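Local coordinates for uncharacterized protein (Capnocytophaga ochracea, PDB 4W9R), which is of unknown function but has an esterase-like region of the alpha/beta-hydrolase clan, whose activity is unproven, at residues F96-V99 and S100-V104; Y106-K110 and Y111-D115; F317-A320 and E321-K325; L310-A313 and M314-F317. All blocks are in the same frame, centred on the assembly; numbering follows the deposited sequence.

Contact 1. Residues F96-V99 and S100-V104; sequences FEFV and SAELV
The F98 ring and the E102 carboxylate meet one helical turn apart: E102 OE1 lies at the ring edge, in its plane, 3.2 Å from F98 CD1. From that in-plane position the oxygen would face the weakly positive rim of the phenyl group rather than its electron-rich face. The planes of ring and carboxylate are 88° apart. E102 reaches this edge because its CG is anti to the carbonyl carbon (chi1 -59°) and its chain then runs out straight. One face of the same ring receives L103, whose CB is 4.2 Å from F98 CZ, displaced from the ring centre toward the rim.

The backbone explains how residues 102 and 103 can both attend to F98. A101 N donates to E97 O at 2.7 Å in ordinary i to i+4 fashion, but the next strong bond skips a residue: L103 N reaches F98 O at 2.9 Å and is almost straight (174°), while E102 N bonds weakly to the same oxygen. V104 N to V99 O, 3.1 Å, repeats the i+5 spacing. This is a pi-type widening within an alpha-helix.

Further out, S12 OG and R14 N hold the two carboxylate oxygens of E102, and E97 forms a salt bridge with R14, which ties the helix to the region joining strands 5-12 and 17-24. F96 stacks on Y132, and L103 rests on V69 and V71 of strand 67-71 and on I21 of strand 17-24, so the widened turn of helix 91-110 lies against this part of the sheet.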
# COMPACT_ATOMS: atom_id res chain seq x y z
N PHE B 96 -16.88 -13.47 16.56
CA PHE B 96 -17.11 -12.06 16.86
C PHE B 96 -16.71 -11.71 18.29
O PHE B 96 -16.00 -10.73 18.52
CB PHE B 96 -18.58 -11.71 16.62
CG PHE B 96 -18.91 -10.26 16.82
CD1 PHE B 96 -18.56 -9.32 15.86
CD2 PHE B 96 -19.58 -9.84 17.95
CE1 PHE B 96 -18.87 -7.99 16.04
CE2 PHE B 96 -19.89 -8.51 18.13
CZ PHE B 96 -19.53 -7.58 17.18
N GLU B 97 -17.15 -12.53 19.24
CA GLU B 97 -16.85 -12.30 20.65
C GLU B 97 -15.44 -12.74 21.02
O GLU B 97 -14.86 -12.23 21.98
CB GLU B 97 -17.88 -13.01 21.53
CG GLU B 97 -19.30 -12.51 21.36
CD GLU B 97 -20.27 -13.13 22.35
OE1 GLU B 97 -19.82 -13.58 23.43
OE2 GLU B 97 -21.48 -13.16 22.06
N PHE B 98 -14.89 -13.70 20.28
CA PHE B 98 -13.52 -14.14 20.48
C PHE B 98 -12.54 -12.97 20.36
O PHE B 98 -11.61 -12.85 21.15
CB PHE B 98 -13.15 -15.24 19.49
CG PHE B 98 -11.69 -15.26 19.11
CD1 PHE B 98 -10.73 -15.71 20.00
CD2 PHE B 98 -11.28 -14.82 17.86
CE1 PHE B 98 -9.39 -15.73 19.65
CE2 PHE B 98 -9.95 -14.84 17.50
CZ PHE B 98 -9.00 -15.29 18.40
N VAL B 99 -12.78 -12.11 19.38
CA VAL B 99 -11.95 -10.93 19.18
C VAL B 99 -12.12 -9.95 20.34
O VAL B 99 -11.14 -9.50 20.93
CB VAL B 99 -12.28 -10.22 17.86
CG1 VAL B 99 -11.42 -8.98 17.68
CG2 VAL B 99 -12.11 -11.17 16.68
N SER B 100 -13.37 -9.64 20.66
CA SER B 100 -13.69 -8.68 21.71
C SER B 100 -13.31 -9.14 23.11
O SER B 100 -12.59 -8.45 23.83
CB SER B 100 -15.18 -8.35 21.69
OG SER B 100 -15.53 -7.59 20.56
N ALA B 101 -13.82 -10.31 23.50
CA ALA B 101 -13.74 -10.74 24.89
C ALA B 101 -12.49 -11.55 25.24
O ALA B 101 -12.21 -11.78 26.41
CB ALA B 101 -14.98 -11.55 25.24
N GLU B 102 -11.74 -11.98 24.23
CA GLU B 102 -10.59 -12.85 24.48
C GLU B 102 -9.29 -12.29 23.93
O GLU B 102 -8.37 -11.99 24.70
CB GLU B 102 -10.84 -14.24 23.88
CG GLU B 102 -12.07 -14.94 24.43
CD GLU B 102 -12.26 -16.33 23.85
OE1 GLU B 102 -11.44 -16.73 23.00
OE2 GLU B 102 -13.21 -17.02 24.25
N LEU B 103 -9.21 -12.15 22.61
CA LEU B 103 -7.98 -11.73 21.95
C LEU B 103 -7.49 -10.36 22.42
O LEU B 103 -6.35 -10.22 22.86
CB LEU B 103 -8.18 -11.70 20.43
CG LEU B 103 -6.93 -11.34 19.62
CD1 LEU B 103 -5.81 -12.33 19.90
CD2 LEU B 103 -7.26 -11.30 18.14
N VAL B 104 -8.35 -9.35 22.33
CA VAL B 104 -7.98 -7.99 22.71
C VAL B 104 -7.60 -7.86 24.20
O VAL B 104 -6.57 -7.25 24.50
CB VAL B 104 -9.11 -6.99 22.37
CG1 VAL B 104 -8.83 -5.63 22.99
CG2 VAL B 104 -9.28 -6.87 20.86

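Contact 2. Residues Y106-K110 and Y111-D115; sequences YIQGK and YPIAD
I107, Q108 and K110 meet Y111 and I113 where helix 91-110 ends and the chain turns back toward the sheet, a local contact near the surface. The exit is marked by the backbone: Y111 is the first residue to leave helical torsions, yet its N still donates to I107 O at 2.9 Å, bent to 130° at the hydrogen. P112 then centres an inverse gamma turn, closed by a weak bond from I113 N to Y111 O.

I113 N also donates to a water 2.8 Å away. That water lies 3.2 Å from Q108 O, to which it can donate, though other acceptors compete for its protons; it links the last helical turn to the outgoing chain. The helix is the connection of a beta-alpha-beta crossover: it joins the parallel strands 67-71 and 116-122, which flank strand 35-40 in the sheet, as expected of an alpha/beta-hydrolase core.

I107 CG2, anti to its own backbone N, touches two partners in directions nearly at right angles, Y111 CD2 at 3.7 Å and I113 CD1 at 3.8 Å. I113 CG1 comes within 3.7 Å of Q108 CA, and the Q108 chain crosses I113 at about a right angle. K110 and Y111 run alongside each other: K110 CB covers one face of the Y111 ring, offset toward the rim, in a CH-pi contact 4.0 Å from the ring centroid and 22° off the normal, and K110 CD continues toward the phenolic end. I107 and I113 both touch L37 of strand 35-40, while backbone bonds join P112 and A114 to Y35.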
# COMPACT_ATOMS: atom_id res chain seq x y z
N TYR B 106 -6.39 -10.14 26.03
CA TYR B 106 -5.13 -10.87 26.13
C TYR B 106 -3.95 -9.99 25.75
O TYR B 106 -2.92 -9.98 26.43
CB TYR B 106 -5.15 -12.12 25.25
CG TYR B 106 -3.80 -12.75 25.02
CD1 TYR B 106 -3.19 -13.51 26.01
CD2 TYR B 106 -3.13 -12.59 23.81
CE1 TYR B 106 -1.95 -14.09 25.81
CE2 TYR B 106 -1.89 -13.17 23.60
CZ TYR B 106 -1.31 -13.92 24.60
OH TYR B 106 -0.08 -14.50 24.39
N ILE B 107 -4.11 -9.24 24.66
CA ILE B 107 -3.08 -8.32 24.22
C ILE B 107 -2.92 -7.17 25.21
O ILE B 107 -1.80 -6.73 25.50
CB ILE B 107 -3.39 -7.75 22.82
CG1 ILE B 107 -3.53 -8.89 21.81
CG2 ILE B 107 -2.31 -6.79 22.37
CD1 ILE B 107 -2.28 -9.73 21.68
N GLN B 108 -4.04 -6.70 25.75
CA GLN B 108 -4.02 -5.61 26.73
C GLN B 108 -3.31 -6.03 28.01
O GLN B 108 -2.74 -5.19 28.71
CB GLN B 108 -5.44 -5.16 27.05
CG GLN B 108 -6.09 -4.33 25.96
CD GLN B 108 -7.54 -4.02 26.26
OE1 GLN B 108 -8.32 -4.90 26.62
NE2 GLN B 108 -7.92 -2.75 26.12
N GLY B 109 -3.35 -7.32 28.32
CA GLY B 109 -2.67 -7.84 29.49
C GLY B 109 -1.18 -8.02 29.25
O GLY B 109 -0.37 -7.80 30.16
N LYS B 110 -0.82 -8.41 28.04
CA LYS B 110 0.57 -8.68 27.69
C LYS B 110 1.35 -7.41 27.33
O LYS B 110 2.58 -7.40 27.41
CB LYS B 110 0.63 -9.67 26.52
CG LYS B 110 1.67 -10.77 26.68
CD LYS B 110 1.62 -11.74 25.51
CE LYS B 110 2.54 -12.93 25.74
NZ LYS B 110 3.96 -12.52 25.94
N TYR B 111 0.64 -6.36 26.96
CA TYR B 111 1.28 -5.14 26.46
C TYR B 111 0.56 -3.88 26.94
O TYR B 111 -0.64 -3.91 27.20
CB TYR B 111 1.34 -5.14 24.93
CG TYR B 111 1.95 -6.38 24.32
CD1 TYR B 111 3.32 -6.61 24.40
CD2 TYR B 111 1.17 -7.31 23.65
CE1 TYR B 111 3.88 -7.74 23.85
CE2 TYR B 111 1.73 -8.44 23.09
CZ TYR B 111 3.09 -8.65 23.19
OH TYR B 111 3.65 -9.78 22.63
N PRO B 112 1.29 -2.76 27.03
CA PRO B 112 0.68 -1.47 27.38
C PRO B 112 -0.09 -0.87 26.21
O PRO B 112 0.43 -0.01 25.49
CB PRO B 112 1.89 -0.60 27.75
CG PRO B 112 3.02 -1.19 26.98
CD PRO B 112 2.76 -2.67 26.94
N ILE B 113 -1.32 -1.33 26.01
CA ILE B 113 -2.15 -0.86 24.91
C ILE B 113 -2.82 0.47 25.22
O ILE B 113 -3.41 0.65 26.29
CB ILE B 113 -3.24 -1.89 24.54
CG1 ILE B 113 -2.60 -3.25 24.22
CG2 ILE B 113 -4.08 -1.40 23.38
CD1 ILE B 113 -1.56 -3.19 23.12
N ALA B 114 -2.73 1.42 24.29
CA ALA B 114 -3.33 2.73 24.45
C ALA B 114 -4.85 2.66 24.31
O ALA B 114 -5.41 1.60 24.08
CB ALA B 114 -2.75 3.71 23.44
N ASP B 115 -5.50 3.81 24.44
CA ASP B 115 -6.96 3.87 24.40
C ASP B 115 -7.51 3.69 22.99
O ASP B 115 -8.70 3.44 22.81
CB ASP B 115 -7.46 5.20 24.97
CG ASP B 115 -7.24 5.31 26.47
OD1 ASP B 115 -6.25 4.75 26.97
OD2 ASP B 115 -8.08 5.95 27.15
O HOH W 1 -3.24 -2.18 27.91

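Contact 3. Residues F317-A320 and E321-K325; sequences FFLA and EYYEK
Four successive i to i+4 backbone bonds cross from F317-A320 to E321-K325, beginning with F317 O and E321 N (3.1 Å, 158° at the hydrogen) and ending with A320 O and E324 N (3.3 Å), so the alpha-helical pitch is regular here. That spacing sets two side-chain pairs on different faces of the helix.

In the first, F317 and E321 cross obliquely, with ring and carboxylate planes 47° apart. E321 CG lies over one face of the phenyl ring, and the chain then extends toward its outer end, where E321 OE2 is 3.2 Å from F317 CE2 and 3.4 Å from F317 CZ. The carboxylate thus ends obliquely beyond the CE2-CZ rim, and stronger partners fix it: R356 forms a salt bridge with OE2 and the Y285 hydroxyl bonds to OE1. Such a buried pairing with arginine would be expected to stabilise the negative charge. A bound acetate, probably from the crystallisation liquor, lies about 3 Å (nearest atoms) from this side chain.

The second pair is more apolar. L319 CG is 3.7 Å from Y323 CE2, and L319 CD1 reaches along the ring to 4.1 Å from Y323 OH. Because L319 CG is anti to the backbone N (chi1 -172°), the leucine end swings toward the following turn to meet the tyrosine.

F318 stacks on Y285 and packs on A301, E324 bonds to the Y336 hydroxyl, and F317 touches I353. Helix 314-325 is therefore packed among helices 278-290, 294-306, 329-339 and 350-362 of the C-terminal helical region.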
# COMPACT_ATOMS: atom_id res chain seq x y z
N PHE B 317 15.41 30.35 27.80
CA PHE B 317 15.63 31.33 26.75
C PHE B 317 14.31 31.98 26.36
O PHE B 317 14.24 33.20 26.18
CB PHE B 317 16.28 30.68 25.52
CG PHE B 317 16.57 31.65 24.41
CD1 PHE B 317 17.77 32.35 24.37
CD2 PHE B 317 15.65 31.87 23.40
CE1 PHE B 317 18.04 33.24 23.35
CE2 PHE B 317 15.91 32.75 22.37
CZ PHE B 317 17.11 33.44 22.35
N PHE B 318 13.27 31.17 26.22
CA PHE B 318 11.94 31.67 25.91
C PHE B 318 11.43 32.56 27.03
O PHE B 318 10.85 33.62 26.78
CB PHE B 318 10.96 30.51 25.68
CG PHE B 318 11.13 29.81 24.37
CD1 PHE B 318 11.93 30.36 23.37
CD2 PHE B 318 10.50 28.60 24.12
CE1 PHE B 318 12.09 29.71 22.16
CE2 PHE B 318 10.66 27.95 22.91
CZ PHE B 318 11.45 28.50 21.93
N LEU B 319 11.64 32.13 28.27
CA LEU B 319 11.19 32.87 29.44
C LEU B 319 11.93 34.19 29.58
O LEU B 319 11.34 35.21 29.92
CB LEU B 319 11.36 32.02 30.70
CG LEU B 319 10.75 32.57 31.99
CD1 LEU B 319 9.24 32.74 31.85
CD2 LEU B 319 11.09 31.67 33.16
N ALA B 320 13.24 34.17 29.33
CA ALA B 320 14.06 35.38 29.41
C ALA B 320 13.61 36.41 28.38
O ALA B 320 13.56 37.60 28.67
CB ALA B 320 15.53 35.04 29.22
N GLU B 321 13.29 35.94 27.17
CA GLU B 321 12.80 36.82 26.13
C GLU B 321 11.45 37.42 26.53
O GLU B 321 11.17 38.58 26.24
CB GLU B 321 12.67 36.08 24.80
CG GLU B 321 13.97 36.00 24.01
CD GLU B 321 13.77 35.48 22.59
OE1 GLU B 321 12.71 34.87 22.32
OE2 GLU B 321 14.66 35.68 21.75
N TYR B 322 10.63 36.62 27.20
CA TYR B 322 9.32 37.08 27.66
C TYR B 322 9.45 38.22 28.65
O TYR B 322 8.69 39.19 28.61
CB TYR B 322 8.54 35.93 28.30
CG TYR B 322 7.34 36.40 29.09
CD1 TYR B 322 6.17 36.80 28.46
CD2 TYR B 322 7.38 36.45 30.48
CE1 TYR B 322 5.08 37.23 29.18
CE2 TYR B 322 6.29 36.89 31.21
CZ TYR B 322 5.14 37.27 30.55
OH TYR B 322 4.05 37.70 31.27
N TYR B 323 10.42 38.11 29.55
CA TYR B 323 10.64 39.13 30.57
C TYR B 323 11.08 40.45 29.93
O TYR B 323 10.71 41.52 30.40
CB TYR B 323 11.66 38.66 31.60
CG TYR B 323 11.08 37.67 32.59
CD1 TYR B 323 9.79 37.83 33.07
CD2 TYR B 323 11.82 36.58 33.03
CE1 TYR B 323 9.25 36.93 33.97
CE2 TYR B 323 11.29 35.68 33.94
CZ TYR B 323 10.00 35.86 34.40
OH TYR B 323 9.46 34.97 35.30
N GLU B 324 11.85 40.36 28.86
CA GLU B 324 12.25 41.55 28.11
C GLU B 324 11.05 42.22 27.46
O GLU B 324 10.94 43.44 27.46
CB GLU B 324 13.30 41.20 27.05
CG GLU B 324 14.69 40.93 27.60
CD GLU B 324 15.74 40.79 26.51
OE1 GLU B 324 15.61 39.89 25.66
OE2 GLU B 324 16.70 41.60 26.50
N LYS B 325 10.15 41.41 26.92
CA LYS B 325 8.98 41.92 26.20
C LYS B 325 8.00 42.65 27.13
O LYS B 325 7.34 43.59 26.71
CB LYS B 325 8.26 40.79 25.47
CG LYS B 325 9.10 40.09 24.42
CD LYS B 325 9.62 41.06 23.37
CE LYS B 325 10.51 40.36 22.36
NZ LYS B 325 11.00 41.29 21.30

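Contact 4. Residues L310-A313 and M314-F317; sequences LKTA and MPNF
T312 and A313 meet M314, P315 and F317 at the amino-terminal start of helix 314-325, where the loop after helix 294-306 passes into the first helical turn. That turn closes with F317 N donating to A313 O at 3.1 Å, the donor lying in the carbonyl plane though the bond is bent to 141° at the hydrogen. F317 CB also comes 3.3 Å from A313 O.

P315, without an N-H of its own, fits the first turn, where a helix leaves amide hydrogens without carbonyl partners. Its ring meets T312 crosswise, P315 CD lying 3.1 Å from T312 O and 3.6 Å from T312 OG1. The hydroxyl is placed there by a first torsion of 69°, which sets OG1 between the backbone N and the carbonyl carbon; T312 OG1 is also 3.7 Å from M314 CB. Its polar partner is Y309 O, a bond that ties the preceding loop back on itself.

M314, a selenomethionine, sends its side chain from the turn to V281 and M282 of helix 278-290 and V304 of helix 294-306, while N316 touches K338 and A339 of helix 329-339 and a backbone bond joins A313 to P343. A water bridges the first turn: the water donates to T312 O at 2.8 Å and accepts from N316 N at 3.1 Å.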
# COMPACT_ATOMS: atom_id res chain seq x y z
N LEU B 310 13.63 20.07 29.27
CA LEU B 310 14.16 20.53 30.56
C LEU B 310 15.69 20.64 30.59
O LEU B 310 16.24 21.53 31.24
CB LEU B 310 13.70 19.59 31.67
CG LEU B 310 14.22 19.89 33.08
CD1 LEU B 310 13.78 21.28 33.52
CD2 LEU B 310 13.75 18.83 34.07
N LYS B 311 16.37 19.74 29.88
CA LYS B 311 17.82 19.67 29.89
C LYS B 311 18.45 20.57 28.83
O LYS B 311 19.66 20.53 28.61
CB LYS B 311 18.29 18.23 29.70
CG LYS B 311 17.94 17.32 30.88
CD LYS B 311 18.44 17.92 32.19
CE LYS B 311 18.01 17.08 33.38
NZ LYS B 311 18.45 17.69 34.66
N THR B 312 17.62 21.36 28.16
CA THR B 312 18.09 22.27 27.12
C THR B 312 17.91 23.72 27.54
O THR B 312 17.10 24.03 28.41
CB THR B 312 17.35 22.04 25.79
OG1 THR B 312 15.99 22.46 25.91
CG2 THR B 312 17.39 20.57 25.40
N ALA B 313 18.69 24.61 26.93
CA ALA B 313 18.64 26.03 27.24
C ALA B 313 17.34 26.71 26.78
O ALA B 313 17.08 27.86 27.14
CB ALA B 313 19.83 26.74 26.62
N MSE B 314 16.54 25.99 26.00
CA MSE B 314 15.36 26.59 25.37
C MSE B 314 14.29 27.15 26.32
O MSE B 314 13.83 28.28 26.10
CB MSE B 314 14.71 25.57 24.43
CG MSE B 314 13.70 26.19 23.48
SE MSE B 314 13.09 24.96 22.11
CE MSE B 314 11.87 23.92 23.20
N PRO B 315 13.87 26.39 27.35
CA PRO B 315 12.80 26.92 28.21
C PRO B 315 13.13 28.26 28.86
O PRO B 315 12.28 29.16 28.88
CB PRO B 315 12.64 25.84 29.28
CG PRO B 315 13.08 24.60 28.61
CD PRO B 315 14.22 25.01 27.73
N ASN B 316 14.34 28.40 29.38
CA ASN B 316 14.74 29.64 30.03
C ASN B 316 15.07 30.74 29.03
O ASN B 316 15.01 31.92 29.35
CB ASN B 316 15.93 29.40 30.96
CG ASN B 316 15.52 28.72 32.25
OD1 ASN B 316 14.44 28.97 32.78
ND2 ASN B 316 16.39 27.86 32.76
N PHE B 317 15.41 30.35 27.80
CA PHE B 317 15.63 31.33 26.75
C PHE B 317 14.31 31.98 26.36
O PHE B 317 14.24 33.20 26.18
CB PHE B 317 16.28 30.68 25.52
CG PHE B 317 16.57 31.65 24.41
CD1 PHE B 317 17.77 32.35 24.37
CD2 PHE B 317 15.65 31.87 23.40
CE1 PHE B 317 18.04 33.24 23.35
CE2 PHE B 317 15.91 32.75 22.37
CZ PHE B 317 17.11 33.44 22.35
O HOH W 2 16.40 26.20 29.96

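Along the chain, contacts 1 and 2 come first, then contact 4, then contact 3. Contacts 1 and 2 both use helix 91-110, with centres 13 Å apart: one covers a widened turn in mid-helix, the other the helix end and the return toward the sheet, both in the esterase-like part of the chain. Contacts 4 and 3 share helix 314-325 and the residue F317, with centres 12 Å apart, and follow that helix from its start to its last turns. The two pairs are well separated, contacts 1 and 3 by about 54 Å between centres, on opposite sides of the chain's centre. The protein thus combines a hydrolase-like sheet region with a distant helical region.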